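DltD domain-containing protein (Beauveria bassiana, PDB 7D78) is the thioesterase DcsB, which probably closes polyketide chains into medium-ring lactones. Local coordinates at residues I128-M133 / A141-V146; A53-P58 / E108-I113; P97-D102 / P188-P193. One frame throughout, in Å; residues are numbered along the deposited sequence. Where two conformers were deposited one is given.

Interaction 1 (I128-M133 / A141-V146)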
# COMPACT_ATOMS: atom_id res chain seq x y z
N ILE A 128 4.96 23.49 -10.17
CA ILE A 128 4.67 22.87 -8.88
C ILE A 128 5.87 22.04 -8.44
O ILE A 128 6.37 21.21 -9.21
CB ILE A 128 3.41 21.99 -8.95
CG1 ILE A 128 2.19 22.77 -9.45
CG2 ILE A 128 3.16 21.32 -7.60
CD1 ILE A 128 1.79 23.96 -8.57
N THR A 129 6.32 22.24 -7.19
CA THR A 129 7.39 21.47 -6.56
C THR A 129 6.86 20.80 -5.31
O THR A 129 6.07 21.40 -4.57
CB THR A 129 8.60 22.38 -6.21
OG1 THR A 129 9.28 22.76 -7.41
CG2 THR A 129 9.61 21.66 -5.26
N LEU A 130 7.25 19.54 -5.09
CA LEU A 130 6.95 18.84 -3.84
C LEU A 130 8.19 18.80 -2.96
O LEU A 130 9.29 18.45 -3.42
CB LEU A 130 6.45 17.41 -4.09
CG LEU A 130 5.07 17.25 -4.75
CD1 LEU A 130 4.59 15.82 -4.65
CD2 LEU A 130 4.02 18.23 -4.18
N TRP A 131 7.99 19.14 -1.69
CA TRP A 131 9.04 19.28 -0.69
C TRP A 131 8.60 18.47 0.52
O TRP A 131 7.44 18.54 0.93
CB TRP A 131 9.22 20.76 -0.32
CG TRP A 131 10.35 21.13 0.61
CD1 TRP A 131 11.52 21.77 0.26
CD2 TRP A 131 10.40 20.95 2.03
NE1 TRP A 131 12.29 21.98 1.37
CE2 TRP A 131 11.63 21.49 2.47
CE3 TRP A 131 9.54 20.38 2.97
CZ2 TRP A 131 12.02 21.46 3.82
CZ3 TRP A 131 9.92 20.36 4.32
CH2 TRP A 131 11.15 20.90 4.72
N GLY A 132 9.50 17.69 1.09
CA GLY A 132 9.14 16.87 2.23
C GLY A 132 10.31 16.69 3.17
O GLY A 132 11.46 16.58 2.74
N MET A 133 10.01 16.65 4.46
CA MET A 133 11.02 16.42 5.48
C MET A 133 10.80 15.06 6.14
O MET A 133 9.67 14.73 6.51
CB MET A 133 11.00 17.50 6.55
CG MET A 133 12.05 17.27 7.63
SD MET A 133 12.51 18.82 8.38
CE MET A 133 13.64 18.26 9.67
N ALA A 141 8.16 11.71 -2.56
CA ALA A 141 8.73 11.00 -3.70
C ALA A 141 7.71 10.06 -4.33
O ALA A 141 7.64 9.95 -5.56
CB ALA A 141 9.96 10.22 -3.27
N CYS A 142 6.92 9.36 -3.51
CA CYS A 142 5.91 8.46 -4.04
C CYS A 142 4.86 9.23 -4.84
O CYS A 142 4.43 8.77 -5.90
CB CYS A 142 5.24 7.67 -2.91
SG CYS A 142 6.39 6.65 -1.95
N ALA A 143 4.45 10.40 -4.33
CA ALA A 143 3.52 11.23 -5.09
C ALA A 143 4.14 11.68 -6.40
O ALA A 143 3.48 11.66 -7.45
CB ALA A 143 3.07 12.44 -4.26
N ALA A 144 5.42 12.07 -6.37
CA ALA A 144 6.09 12.53 -7.58
C ALA A 144 6.17 11.42 -8.62
O ALA A 144 6.10 11.70 -9.82
CB ALA A 144 7.50 13.04 -7.25
N ALA A 145 6.31 10.17 -8.18
CA ALA A 145 6.43 9.05 -9.11
C ALA A 145 5.27 9.00 -10.10
O ALA A 145 5.46 8.67 -11.28
CB ALA A 145 6.52 7.73 -8.33
N VAL A 146 4.04 9.31 -9.65
CA VAL A 146 2.87 9.10 -10.51
C VAL A 146 2.33 10.38 -11.12
O VAL A 146 1.40 10.32 -11.95
CB VAL A 146 1.72 8.38 -9.76
CG1 VAL A 146 2.19 7.03 -9.23
CG2 VAL A 146 1.19 9.24 -8.63
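Leu130 reaches from strand 127-133 to Ala143 and Ala144 of helix 135-146, a compact example of how a short helix is seated on the sheet of an alpha/beta hydrolase. The apolar part is a single methyl pair: Leu130 CD1 lies 3.7 Å from Ala143 CB. Torsions explain the reach, since CG stands beside the backbone N (chi1 -68°) and CD1 continues the chain outward, anti to CA (chi2 -168°). Side chain also meets backbone, with Leu130 CD1 4.2 Å from Ala144 N. Because the helix presents only alanine methyls here, the backbones come close, the CA atoms of Leu130 and Ala144 being 7.4 Å apart. No hydrogen bond crosses between strand and helix: the helix keeps its own, as in Ala145 N to Ala141 O, and the strand bonds to its neighbours in the sheet. The contact lies within the beta-alpha-beta unit 127-133, 135-146, 150-156, whose first strand runs on to Gly132 of a probable nucleophile elbow. Strands 51-57 and 150-156 flank strand 127-133, giving Leu130 the neighbours Ile55 and Val150, while helix 103-118 adds Val114 against Leu130 and Leu110 against Ala143.

Interaction 2 (A53-P58 / E108-I113)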
# COMPACT_ATOMS: atom_id res chain seq x y z
N ALA A 53 4.87 27.27 -6.94
CA ALA A 53 4.35 26.84 -5.65
C ALA A 53 5.14 25.64 -5.14
O ALA A 53 5.45 24.72 -5.90
CB ALA A 53 2.86 26.49 -5.74
N ILE A 54 5.44 25.65 -3.84
CA ILE A 54 6.11 24.54 -3.17
C ILE A 54 5.14 23.99 -2.14
O ILE A 54 4.70 24.73 -1.25
CB ILE A 54 7.42 24.99 -2.49
CG1 ILE A 54 8.38 25.62 -3.51
CG2 ILE A 54 8.05 23.82 -1.76
CD1 ILE A 54 9.54 26.35 -2.84
N ILE A 55 4.82 22.70 -2.25
CA ILE A 55 3.94 22.03 -1.29
C ILE A 55 4.82 21.22 -0.35
O ILE A 55 5.55 20.32 -0.79
CB ILE A 55 2.92 21.12 -2.00
CG1 ILE A 55 1.93 21.95 -2.82
CG2 ILE A 55 2.16 20.25 -0.97
CD1 ILE A 55 1.28 21.15 -3.98
N MET A 56 4.76 21.53 0.95
CA MET A 56 5.66 20.96 1.95
C MET A 56 4.90 19.95 2.81
O MET A 56 3.91 20.30 3.45
CB MET A 56 6.25 22.06 2.85
CG MET A 56 7.07 23.11 2.10
SD MET A 56 7.58 24.47 3.18
CE MET A 56 8.79 23.66 4.22
N THR A 57 5.39 18.71 2.84
CA THR A 57 4.80 17.65 3.66
C THR A 57 5.63 17.45 4.92
O THR A 57 6.84 17.17 4.82
CB THR A 57 4.72 16.34 2.88
OG1 THR A 57 3.82 16.49 1.76
CG2 THR A 57 4.18 15.22 3.78
N PRO A 58 5.05 17.55 6.11
CA PRO A 58 5.81 17.34 7.35
C PRO A 58 6.20 15.88 7.56
O PRO A 58 5.76 14.97 6.87
CB PRO A 58 4.85 17.80 8.46
CG PRO A 58 3.76 18.56 7.76
CD PRO A 58 3.65 17.93 6.39
N GLU A 108 -1.30 9.62 -2.21
CA GLU A 108 -2.44 9.90 -3.09
C GLU A 108 -3.11 11.22 -2.72
O GLU A 108 -3.54 11.98 -3.61
CB GLU A 108 -3.46 8.75 -3.02
CG GLU A 108 -3.01 7.46 -3.68
CD GLU A 108 -4.08 6.37 -3.65
OE1 GLU A 108 -5.25 6.70 -3.89
OE2 GLU A 108 -3.74 5.20 -3.39
N ASP A 109 -3.21 11.52 -1.43
CA ASP A 109 -3.76 12.81 -1.01
C ASP A 109 -3.01 13.97 -1.65
O ASP A 109 -3.61 15.00 -2.00
CB ASP A 109 -3.70 12.96 0.52
CG ASP A 109 -4.73 12.10 1.24
OD1 ASP A 109 -5.64 11.55 0.59
OD2 ASP A 109 -4.63 11.98 2.49
N LEU A 110 -1.69 13.81 -1.84
CA LEU A 110 -0.87 14.86 -2.44
C LEU A 110 -1.28 15.16 -3.88
O LEU A 110 -1.18 16.31 -4.32
CB LEU A 110 0.61 14.48 -2.38
CG LEU A 110 1.36 15.02 -1.16
CD1 LEU A 110 2.70 14.34 -0.99
CD2 LEU A 110 1.55 16.55 -1.26
N ALA A 111 -1.73 14.15 -4.64
CA ALA A 111 -2.30 14.43 -5.96
C ALA A 111 -3.47 15.39 -5.85
O ALA A 111 -3.60 16.32 -6.65
CB ALA A 111 -2.74 13.14 -6.65
N ASP A 112 -4.34 15.17 -4.85
CA ASP A 112 -5.51 16.03 -4.69
C ASP A 112 -5.12 17.40 -4.16
O ASP A 112 -5.71 18.41 -4.56
CB ASP A 112 -6.53 15.34 -3.78
CG ASP A 112 -7.03 14.04 -4.37
OD1 ASP A 112 -6.90 13.87 -5.61
OD2 ASP A 112 -7.56 13.18 -3.62
N ILE A 113 -4.13 17.47 -3.28
CA ILE A 113 -3.59 18.76 -2.85
C ILE A 113 -3.02 19.52 -4.05
O ILE A 113 -3.29 20.71 -4.24
CB ILE A 113 -2.54 18.55 -1.75
CG1 ILE A 113 -3.21 17.99 -0.50
CG2 ILE A 113 -1.79 19.88 -1.45
CD1 ILE A 113 -2.25 17.31 0.46
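Ile55 and Thr57 of strand 51-57 meet Leu110 and Ile113 of helix 103-118 in the sheet-and-helix layering of the alpha/beta hydrolase fold. The short segments run nearly antiparallel, at 150° with their axes 10.7 Å apart, and the two strand residues, alternate along the chain, both turn toward the helix. Leu110 shows how the gap is filled. Its CB serves as the stem, and a first torsion well off a staggered value (chi1 -94°) swings the branch over the strand. CG is the first atom to approach, 4.1 Å from Thr57 OG1. Beyond it the fork divides the work: CD1 touches Thr57 OG1 at 3.7 Å, whereas CD2 lies against Thr57 OG1 too and reaches on, two residues back along the strand, to lie 3.8 Å from Ile55 CG2. Leu110 and Ile55 lie alongside each other, pointing in opposing directions. An alanine at Leu110 would remove both methyls and would probably open a gap between helix 103-118 and the strand residues Ile55 and Thr57, and leave the threonine hydroxyl without its apolar cover.

That hydroxyl, though packed against leucine carbons, has a polar partner in Tyr85 OH, to which it is hydrogen-bonded. Leu110 and Ile113 also lie against Tyr85 of strand 81-86, so the helix rests on more than one strand. Its other face meets the second subunit: Glu108 forms salt bridges there with Lys241 and Arg179 of that neighbouring chain. One turn after Leu110, Ile113 presents its branch methyl, anti to the backbone N, rather than its longer arm. Ile113 CG2 therefore lies 4.0 Å from Ile55 CG2, and Ile55 CD1 comes almost as near to the same methyl, at 4.2 Å from Ile113 CG2.

Interaction 3 (P97-D102 / P188-P193)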
# COMPACT_ATOMS: atom_id res chain seq x y z
N PRO A 97 -9.31 6.53 11.42
CA PRO A 97 -8.94 6.91 12.79
C PRO A 97 -7.83 7.95 12.88
O PRO A 97 -7.04 8.12 11.94
CB PRO A 97 -8.48 5.57 13.42
CG PRO A 97 -8.30 4.63 12.33
CD PRO A 97 -9.14 5.09 11.16
N LYS A 98 -7.80 8.67 14.00
CA LYS A 98 -6.86 9.77 14.18
C LYS A 98 -5.43 9.25 14.28
O LYS A 98 -5.18 8.19 14.86
CB LYS A 98 -7.24 10.57 15.43
CG LYS A 98 -8.63 11.20 15.34
CD LYS A 98 -8.61 12.34 14.36
CE LYS A 98 -10.02 12.68 13.85
NZ LYS A 98 -9.94 13.76 12.83
N ASN A 99 -4.50 9.99 13.68
CA ASN A 99 -3.07 9.67 13.71
C ASN A 99 -2.80 8.23 13.27
O ASN A 99 -1.96 7.53 13.84
CB ASN A 99 -2.47 9.93 15.09
CG ASN A 99 -2.81 11.31 15.58
OD1 ASN A 99 -3.84 11.51 16.24
ND2 ASN A 99 -1.97 12.30 15.23
N LEU A 100 -3.52 7.80 12.23
CA LEU A 100 -3.21 6.56 11.53
C LEU A 100 -2.41 6.96 10.30
O LEU A 100 -2.96 7.47 9.32
CB LEU A 100 -4.49 5.80 11.18
CG LEU A 100 -4.38 4.55 10.27
CD1 LEU A 100 -3.10 3.78 10.50
CD2 LEU A 100 -5.57 3.63 10.48
N ILE A 101 -1.10 6.73 10.33
CA ILE A 101 -0.22 7.26 9.29
C ILE A 101 -0.06 6.21 8.20
O ILE A 101 0.64 5.21 8.37
CB ILE A 101 1.12 7.69 9.88
CG1 ILE A 101 0.92 8.95 10.73
CG2 ILE A 101 2.13 7.97 8.78
CD1 ILE A 101 1.98 9.14 11.77
N ASP A 102 -0.73 6.44 7.06
CA ASP A 102 -0.69 5.55 5.91
C ASP A 102 0.08 6.31 4.84
O ASP A 102 -0.48 7.21 4.19
CB ASP A 102 -2.11 5.20 5.43
CG ASP A 102 -2.11 4.20 4.29
OD1 ASP A 102 -1.05 3.92 3.71
OD2 ASP A 102 -3.20 3.67 3.99
N PRO A 188 -9.22 1.71 18.10
CA PRO A 188 -7.84 1.32 17.76
C PRO A 188 -6.86 1.62 18.89
O PRO A 188 -6.94 2.67 19.54
CB PRO A 188 -7.53 2.17 16.52
CG PRO A 188 -8.86 2.43 15.90
CD PRO A 188 -9.84 2.53 17.04
N PHE A 189 -5.93 0.71 19.11
CA PHE A 189 -4.91 0.93 20.12
C PHE A 189 -4.00 2.09 19.69
O PHE A 189 -3.57 2.16 18.54
CB PHE A 189 -4.10 -0.35 20.33
CG PHE A 189 -3.05 -0.24 21.40
CD1 PHE A 189 -3.39 -0.19 22.74
CD2 PHE A 189 -1.70 -0.18 21.06
CE1 PHE A 189 -2.42 -0.10 23.72
CE2 PHE A 189 -0.72 -0.07 22.04
CZ PHE A 189 -1.09 -0.04 23.37
N MET A 190 -3.74 3.00 20.63
CA MET A 190 -2.87 4.15 20.42
C MET A 190 -1.62 4.04 21.29
O MET A 190 -1.65 3.47 22.38
CB MET A 190 -3.59 5.46 20.73
CG MET A 190 -4.94 5.61 20.09
SD MET A 190 -4.78 5.79 18.31
CE MET A 190 -4.17 7.46 18.15
N LEU A 191 -0.52 4.63 20.81
CA LEU A 191 0.71 4.66 21.59
C LEU A 191 1.53 5.85 21.13
O LEU A 191 1.40 6.29 19.98
CB LEU A 191 1.50 3.36 21.43
CG LEU A 191 2.23 3.11 20.09
CD1 LEU A 191 3.18 1.95 20.24
CD2 LEU A 191 1.25 2.82 18.95
N PRO A 192 2.39 6.40 21.99
CA PRO A 192 3.37 7.39 21.54
C PRO A 192 4.29 6.76 20.52
O PRO A 192 4.71 5.60 20.69
CB PRO A 192 4.13 7.77 22.82
CG PRO A 192 3.35 7.20 23.95
CD PRO A 192 2.62 6.02 23.40
N PRO A 193 4.62 7.46 19.43
CA PRO A 193 5.56 6.89 18.44
C PRO A 193 6.93 6.59 19.02
O PRO A 193 7.68 5.80 18.42
CB PRO A 193 5.66 7.98 17.36
CG PRO A 193 4.65 9.02 17.70
CD PRO A 193 4.17 8.82 19.09
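Met190 and Pro188 lie against the type II beta turn from Pro97 to Leu100, and the contact illustrates how a turn and a short strand can meet without a polar bond between them. The prolines form one end. Their rings are turned steeply against each other rather than stacked, and they meet through single carbons, Pro97 CB being 4.0 Å from Pro188 CG. Pro97 follows a cis peptide bond.

Met190 makes the other end. Its chain is bent at both later torsions (chi2 -69°, chi3 -74°), which curls the terminal methyl back across to the turn instead of letting it run straight out. Met190 CE there approaches the backbone, 3.5 Å from Lys98 O, and lies 4.3 Å from Asn99 CB. The methionine thus covers the base of the asparagine, whose amide is engaged elsewhere: OD1 accepts from Arg231 NE and ND2 donates to Asn61 OD1. Strand 190-191 pairs with strand 234-235 in the insertion between sheet strands 150-156 and 259-264, where many alpha/beta hydrolases carry a lid, and the backbones of Asn99 and Ala235 are hydrogen-bonded. Between the two segments themselves no hydrogen bond or salt bridge forms, so the fit depends on van der Waals contact near the surface and probably sets few directional demands.

Overall arrangement
Interactions 1 and 2 are neighbours in the sheet core, their centres about 7 Å apart, and the adjacent strands 51-57 and 127-133 are joined by a probable hydrogen bond, Trp131 N to Ile55 O at 2.9 Å. Both contacts also touch the second subunit. Strand 127-133 leads into the probable nucleophile elbow at Ser134, likely completed as a triad by His296 and Asp267, and Thr57 touches that elbow. Interaction 3 stands apart, its centre about 24 Å from that of interaction 1 and 21 Å from that of interaction 2, with nearest atoms about 9 and 7 Å away. Helix 103-118 begins right after segment 97-102, linking the outer loop along the chain to interaction 2.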